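Local coordinates for protein D-glycero-beta-D-manno-heptose-1,7-bisphosphate 7-phosphatase (Mesorhizobium loti, PDB 2O2X) that removes the C-7 phosphate of D-glycero-beta-D-manno-heptose 1,7-bisphosphate, a magnesium-dependent step in making ADP-heptose, at residues L175-E184 and G190-D198. Residues are numbered along the deposited sequence; the frame is centred on the assembly and turned at random.
Sequences LAQGWLVDGE and GFAIRPLRD
The first carbons of Arg194, CB and CG, lie on the Trp179 indole: CG stands anti to the carbonyl carbon (chi1 -53°), and the chain then bends at chi2 (-67°). Arg194 CB lies over one face of the Trp179 indole, 3.4 Å from the centroid of its five-membered ring, a CH-pi contact. Leu196 CB sits at the edge of the same ring, near Trp179 CD1. Beyond the bend the Arg194 guanidinium turns to Gln177. Arg194 NE donates to Gln177 OE1 at 2.8 Å, in the carbonyl plane and on a lone pair. A weak bond from NH2 reaches the same oxygen. The amide and guanidinium planes stand nearly perpendicular (88°), and Ala192 CB covers one guanidinium face at its centre. A water joins Trp179 NE1, by a weak bond, to Pro195 O. With an alanine in place of Trp179, Arg194 CB and CG would probably lose the surface they rest on, leaving a gap beside Leu196.

Six backbone hydrogen bonds join the two parallel strands and their ends, the first from Ala192 N to Ala176 O and the last from Asp182 N to Leu196 O. Leu180 O takes two bonds from opposite faces of its plane: Leu196 N at 3.1 Å, and Gly183 N at 2.9 Å, which closes a type II turn. The Phe191 ring lies near the backbone, its CZ 3.6 Å from Gly178 N, with Leu175 O at its edge. On the face carrying Leu180 and Ile193, Leu180 CB meets Ile193 CG2 at 3.8 Å.

Strands 177-181 and 191-196 belong to the main sheet of this HAD-like phosphatase. Strand 158-161 flanks 177-181, and strand 186-188 pairs antiparallel with 191-196. Val181 touches Asp162, a magnesium ligand by similarity. Helix 199-211 packs on Trp179 and Leu196; helix 164-172 packs on Leu180, Phe191 and Ile193.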
ATOM      1  N   LEU A 175      -3.861   8.288  10.634  1.00 10.11           N
ATOM      2  CA  LEU A 175      -3.167   7.192  11.301  1.00 10.33           C
ATOM      3  C   LEU A 175      -2.239   7.762  12.377  1.00 10.00           C
ATOM      4  O   LEU A 175      -1.913   8.948  12.331  1.00 11.80           O
ATOM      5  CB  LEU A 175      -2.347   6.358  10.309  1.00 10.77           C
ATOM      6  CG  LEU A 175      -3.110   5.355   9.439  1.00  8.89           C
ATOM      7  CD1 LEU A 175      -4.120   6.017   8.508  1.00 10.58           C
ATOM      8  CD2 LEU A 175      -2.105   4.526   8.653  1.00 10.83           C
ATOM      9  N   ALA A 176      -1.823   6.918  13.312  1.00 10.89           N
ATOM     10  CA  ALA A 176      -0.902   7.304  14.382  1.00 10.22           C
ATOM     11  C   ALA A 176       0.517   6.754  14.253  1.00 10.33           C
ATOM     12  O   ALA A 176       1.431   7.213  14.965  1.00 10.94           O
ATOM     13  CB  ALA A 176      -1.474   6.867  15.714  1.00 12.89           C
ATOM     14  N   GLN A 177       0.694   5.767  13.368  1.00 10.06           N
ATOM     15  CA  GLN A 177       1.974   5.108  13.202  1.00 11.37           C
ATOM     16  C   GLN A 177       2.153   4.643  11.787  1.00 10.37           C
ATOM     17  O   GLN A 177       1.198   4.217  11.140  1.00  9.45           O
ATOM     18  CB  GLN A 177       2.043   3.836  14.046  1.00 12.94           C
ATOM     19  CG  GLN A 177       2.092   4.038  15.518  1.00 19.32           C
ATOM     20  CD  GLN A 177       2.361   2.732  16.219  1.00 12.78           C
ATOM     21  OE1 GLN A 177       3.485   2.481  16.660  1.00 15.35           O
ATOM     22  NE2 GLN A 177       1.328   1.874  16.324  1.00 12.94           N
ATOM     23  N   GLY A 178       3.395   4.675  11.334  1.00  9.13           N
ATOM     24  CA  GLY A 178       3.797   3.998  10.116  1.00 10.86           C
ATOM     25  C   GLY A 178       5.216   3.494  10.263  1.00 11.73           C
ATOM     26  O   GLY A 178       5.957   3.952  11.142  1.00  9.57           O
ATOM     27  N   TRP A 179       5.596   2.535   9.423  1.00  9.07           N
ATOM     28  CA  TRP A 179       6.938   1.943   9.409  1.00 10.19           C
ATOM     29  C   TRP A 179       7.606   2.323   8.117  1.00  8.51           C
ATOM     30  O   TRP A 179       7.046   2.139   7.018  1.00  8.90           O
ATOM     31  CB  TRP A 179       6.854   0.412   9.574  1.00  9.69           C
ATOM     32  CG  TRP A 179       6.891  -0.021  10.993  1.00  8.29           C
ATOM     33  CD1 TRP A 179       7.990  -0.475  11.683  1.00  8.60           C
ATOM     34  CD2 TRP A 179       5.824   0.036  11.939  1.00 10.34           C
ATOM     35  NE1 TRP A 179       7.657  -0.735  12.979  1.00 12.46           N
ATOM     36  CE2 TRP A 179       6.342  -0.422  13.169  1.00 12.33           C
ATOM     37  CE3 TRP A 179       4.467   0.426  11.867  1.00 13.19           C
ATOM     38  CZ2 TRP A 179       5.553  -0.511  14.338  1.00 12.80           C
ATOM     39  CZ3 TRP A 179       3.691   0.348  13.040  1.00 14.48           C
ATOM     40  CH2 TRP A 179       4.254  -0.122  14.244  1.00 12.32           C
ATOM     41  N   LEU A 180       8.792   2.891   8.228  1.00  8.38           N
ATOM     42  CA  LEU A 180       9.530   3.323   7.064  1.00  7.51           C
ATOM     43  C   LEU A 180      10.637   2.344   6.744  1.00  7.02           C
ATOM     44  O   LEU A 180      11.660   2.236   7.437  1.00  8.63           O
ATOM     45  CB  LEU A 180      10.065   4.735   7.291  1.00  9.56           C
ATOM     46  CG  LEU A 180      10.837   5.414   6.169  1.00  8.80           C
ATOM     47  CD1 LEU A 180       9.962   5.612   4.954  1.00  9.99           C
ATOM     48  CD2 LEU A 180      11.334   6.778   6.642  1.00 10.86           C
ATOM     49  N   VAL A 181      10.414   1.605   5.674  1.00  7.29           N
ATOM     50  CA  VAL A 181      11.409   0.644   5.177  1.00  8.82           C
ATOM     51  C   VAL A 181      12.740   1.332   4.959  1.00  8.85           C
ATOM     52  O   VAL A 181      12.795   2.317   4.240  1.00 10.30           O
ATOM     53  CB  VAL A 181      10.914   0.033   3.856  1.00  8.67           C
ATOM     54  CG1 VAL A 181      12.011  -0.816   3.181  1.00  8.99           C
ATOM     55  CG2 VAL A 181       9.670  -0.803   4.112  1.00 12.24           C
ATOM     56  N   ASP A 182      13.792   0.803   5.603  1.00  9.71           N
ATOM     57  CA  ASP A 182      15.154   1.305   5.514  1.00 11.77           C
ATOM     58  C   ASP A 182      15.303   2.721   6.055  1.00 13.88           C
ATOM     59  O   ASP A 182      16.285   3.384   5.759  1.00 16.45           O
ATOM     60  CB  ASP A 182      15.681   1.213   4.072  1.00 13.24           C
ATOM     61  CG  ASP A 182      15.747  -0.210   3.558  1.00 17.21           C
ATOM     62  OD1 ASP A 182      15.905  -1.147   4.360  1.00 18.85           O
ATOM     63  OD2 ASP A 182      15.608  -0.375   2.319  1.00 23.91           O
ATOM     64  N   GLY A 183      14.347   3.184   6.846  1.00 10.13           N
ATOM     65  CA  GLY A 183      14.344   4.563   7.297  1.00 10.28           C
ATOM     66  C   GLY A 183      14.574   4.727   8.790  1.00 11.04           C
ATOM     67  O   GLY A 183      14.558   3.755   9.576  1.00 12.05           O
ATOM     68  N   GLU A 184      14.724   5.995   9.197  1.00 11.34           N
ATOM     69  CA  GLU A 184      14.940   6.378  10.582  1.00 11.97           C
ATOM     70  C   GLU A 184      13.643   6.678  11.320  1.00 12.33           C
ATOM     71  O   GLU A 184      12.645   7.101  10.720  1.00 12.20           O
ATOM     72  CB  GLU A 184      15.839   7.633  10.658  1.00 11.45           C
ATOM     73  CG  GLU A 184      17.227   7.396  10.141  1.00 14.86           C
ATOM     74  CD  GLU A 184      18.153   8.597  10.327  1.00 19.13           C
ATOM     75  OE1 GLU A 184      17.701   9.740  10.120  1.00 16.32           O
ATOM     76  OE2 GLU A 184      19.354   8.383  10.620  1.00 25.75           O
ATOM     77  N   GLY A 190       1.070  12.324  18.237  1.00 25.01           N
ATOM     78  CA  GLY A 190       0.157  12.299  17.107  1.00 22.24           C
ATOM     79  C   GLY A 190       0.609  11.455  15.924  1.00 18.88           C
ATOM     80  O   GLY A 190      -0.232  10.868  15.266  1.00 20.35           O
ATOM     81  N   PHE A 191       1.923  11.364  15.672  1.00 16.48           N
ATOM     82  CA  PHE A 191       2.423  10.439  14.632  1.00 15.77           C
ATOM     83  C   PHE A 191       3.833   9.947  14.898  1.00 14.96           C
ATOM     84  O   PHE A 191       4.755  10.719  15.183  1.00 15.64           O
ATOM     85  CB  PHE A 191       2.336  11.052  13.230  1.00 16.43           C
ATOM     86  CG  PHE A 191       2.409  10.027  12.144  1.00 14.12           C
ATOM     87  CD1 PHE A 191       1.311   9.273  11.830  1.00 12.91           C
ATOM     88  CD2 PHE A 191       3.610   9.745  11.506  1.00 12.85           C
ATOM     89  CE1 PHE A 191       1.364   8.291  10.859  1.00 13.25           C
ATOM     90  CE2 PHE A 191       3.679   8.748  10.521  1.00 12.77           C
ATOM     91  CZ  PHE A 191       2.567   8.014  10.203  1.00 10.94           C
ATOM     92  N   ALA A 192       4.016   8.649  14.797  1.00  9.02           N
ATOM     93  CA  ALA A 192       5.329   8.086  14.935  1.00 10.30           C
ATOM     94  C   ALA A 192       5.694   7.403  13.628  1.00 10.49           C
ATOM     95  O   ALA A 192       4.963   6.516  13.157  1.00 11.25           O
ATOM     96  CB  ALA A 192       5.388   7.098  16.075  1.00 13.00           C
ATOM     97  N   ILE A 193       6.824   7.819  13.051  1.00 10.18           N
ATOM     98  CA  ILE A 193       7.532   7.032  12.026  1.00 10.21           C
ATOM     99  C   ILE A 193       8.440   6.055  12.742  1.00 10.44           C
ATOM    100  O   ILE A 193       9.314   6.456  13.522  1.00 10.69           O
ATOM    101  CB  ILE A 193       8.343   7.895  11.063  1.00  9.45           C
ATOM    102  CG1 ILE A 193       7.389   8.815  10.284  1.00  7.17           C
ATOM    103  CG2 ILE A 193       9.095   7.033  10.103  1.00  9.20           C
ATOM    104  CD1 ILE A 193       8.025   9.876   9.430  1.00  9.67           C
ATOM    105  N   ARG A 194       8.166   4.769  12.543  1.00  9.33           N
ATOM    106  CA  ARG A 194       8.899   3.682  13.166  1.00  9.86           C
ATOM    107  C   ARG A 194       9.912   3.167  12.151  1.00 10.01           C
ATOM    108  O   ARG A 194       9.582   2.997  10.981  1.00  9.99           O
ATOM    109  CB  ARG A 194       7.940   2.549  13.557  1.00 12.22           C
ATOM    110  CG  ARG A 194       6.765   2.969  14.404  1.00 13.64           C
ATOM    111  CD  ARG A 194       7.183   3.415  15.763  1.00 14.37           C
ATOM    112  NE  ARG A 194       6.034   3.654  16.626  1.00 13.85           N
ATOM    113  CZ  ARG A 194       6.139   4.209  17.829  1.00 16.99           C
ATOM    114  NH1 ARG A 194       7.327   4.592  18.269  1.00 17.33           N
ATOM    115  NH2 ARG A 194       5.038   4.412  18.561  1.00 17.04           N
ATOM    116  N   PRO A 195      11.147   2.909  12.566  1.00  9.97           N
ATOM    117  CA  PRO A 195      12.143   2.421  11.622  1.00  9.89           C
ATOM    118  C   PRO A 195      11.876   0.957  11.235  1.00  9.31           C
ATOM    119  O   PRO A 195      11.394   0.200  12.055  1.00  9.37           O
ATOM    120  CB  PRO A 195      13.453   2.555  12.407  1.00 11.89           C
ATOM    121  CG  PRO A 195      13.044   2.394  13.798  1.00 10.04           C
ATOM    122  CD  PRO A 195      11.694   3.022  13.937  1.00  9.57           C
ATOM    123  N   LEU A 196      12.132   0.600   9.986  1.00  9.42           N
ATOM    124  CA  LEU A 196      12.031  -0.811   9.554  1.00  9.30           C
ATOM    125  C   LEU A 196      13.281  -1.221   8.778  1.00  9.34           C
ATOM    126  O   LEU A 196      13.300  -1.249   7.551  1.00 10.10           O
ATOM    127  CB  LEU A 196      10.745  -1.040   8.756  1.00  9.59           C
ATOM    128  CG  LEU A 196      10.374  -2.477   8.337  1.00 10.97           C
ATOM    129  CD1 LEU A 196      10.449  -3.451   9.500  1.00 12.21           C
ATOM    130  CD2 LEU A 196       9.007  -2.526   7.671  1.00 10.83           C
ATOM    131  N   ARG A 197      14.341  -1.557   9.514  1.00 10.31           N
ATOM    132  CA  ARG A 197      15.648  -1.772   8.923  1.00 12.28           C
ATOM    133  C   ARG A 197      16.214  -3.156   9.156  1.00 12.70           C
ATOM    134  O   ARG A 197      17.146  -3.527   8.468  1.00 15.63           O
ATOM    135  CB  ARG A 197      16.656  -0.770   9.483  1.00 12.26           C
ATOM    136  CG  ARG A 197      16.255   0.688   9.221  1.00 13.18           C
ATOM    137  CD  ARG A 197      17.074   1.662  10.027  1.00 13.86           C
ATOM    138  NE  ARG A 197      16.789   1.564  11.451  1.00 14.35           N
ATOM    139  CZ  ARG A 197      17.161   2.459  12.370  1.00 15.99           C
ATOM    140  NH1 ARG A 197      17.896   3.518  12.039  1.00 16.02           N
ATOM    141  NH2 ARG A 197      16.812   2.294  13.635  1.00 16.05           N
ATOM    142  N   ASP A 198      15.661  -3.907  10.099  1.00 12.62           N
ATOM    143  CA  ASP A 198      16.247  -5.193  10.478  1.00 13.15           C
ATOM    144  C   ASP A 198      15.117  -6.066  11.039  1.00 13.87           C
ATOM    145  O   ASP A 198      13.961  -5.655  11.042  1.00 10.12           O
ATOM    146  CB  ASP A 198      17.422  -4.990  11.438  1.00 11.58           C
ATOM    147  CG  ASP A 198      17.033  -4.350  12.744  1.00 16.41           C
ATOM    148  OD1 ASP A 198      15.849  -4.338  13.126  1.00 14.49           O
ATOM    149  OD2 ASP A 198      17.942  -3.836  13.441  1.00 20.15           O
TER
HETATM  150  O   HOH W   1      10.230  -0.397  14.553  1.00 15.14           O
HETATM  151  O   HOH W   2      13.662  -3.198   5.657  1.00 27.86           O
HETATM  152  O   HOH W   3      17.712  -1.742   6.275  1.00 29.92           O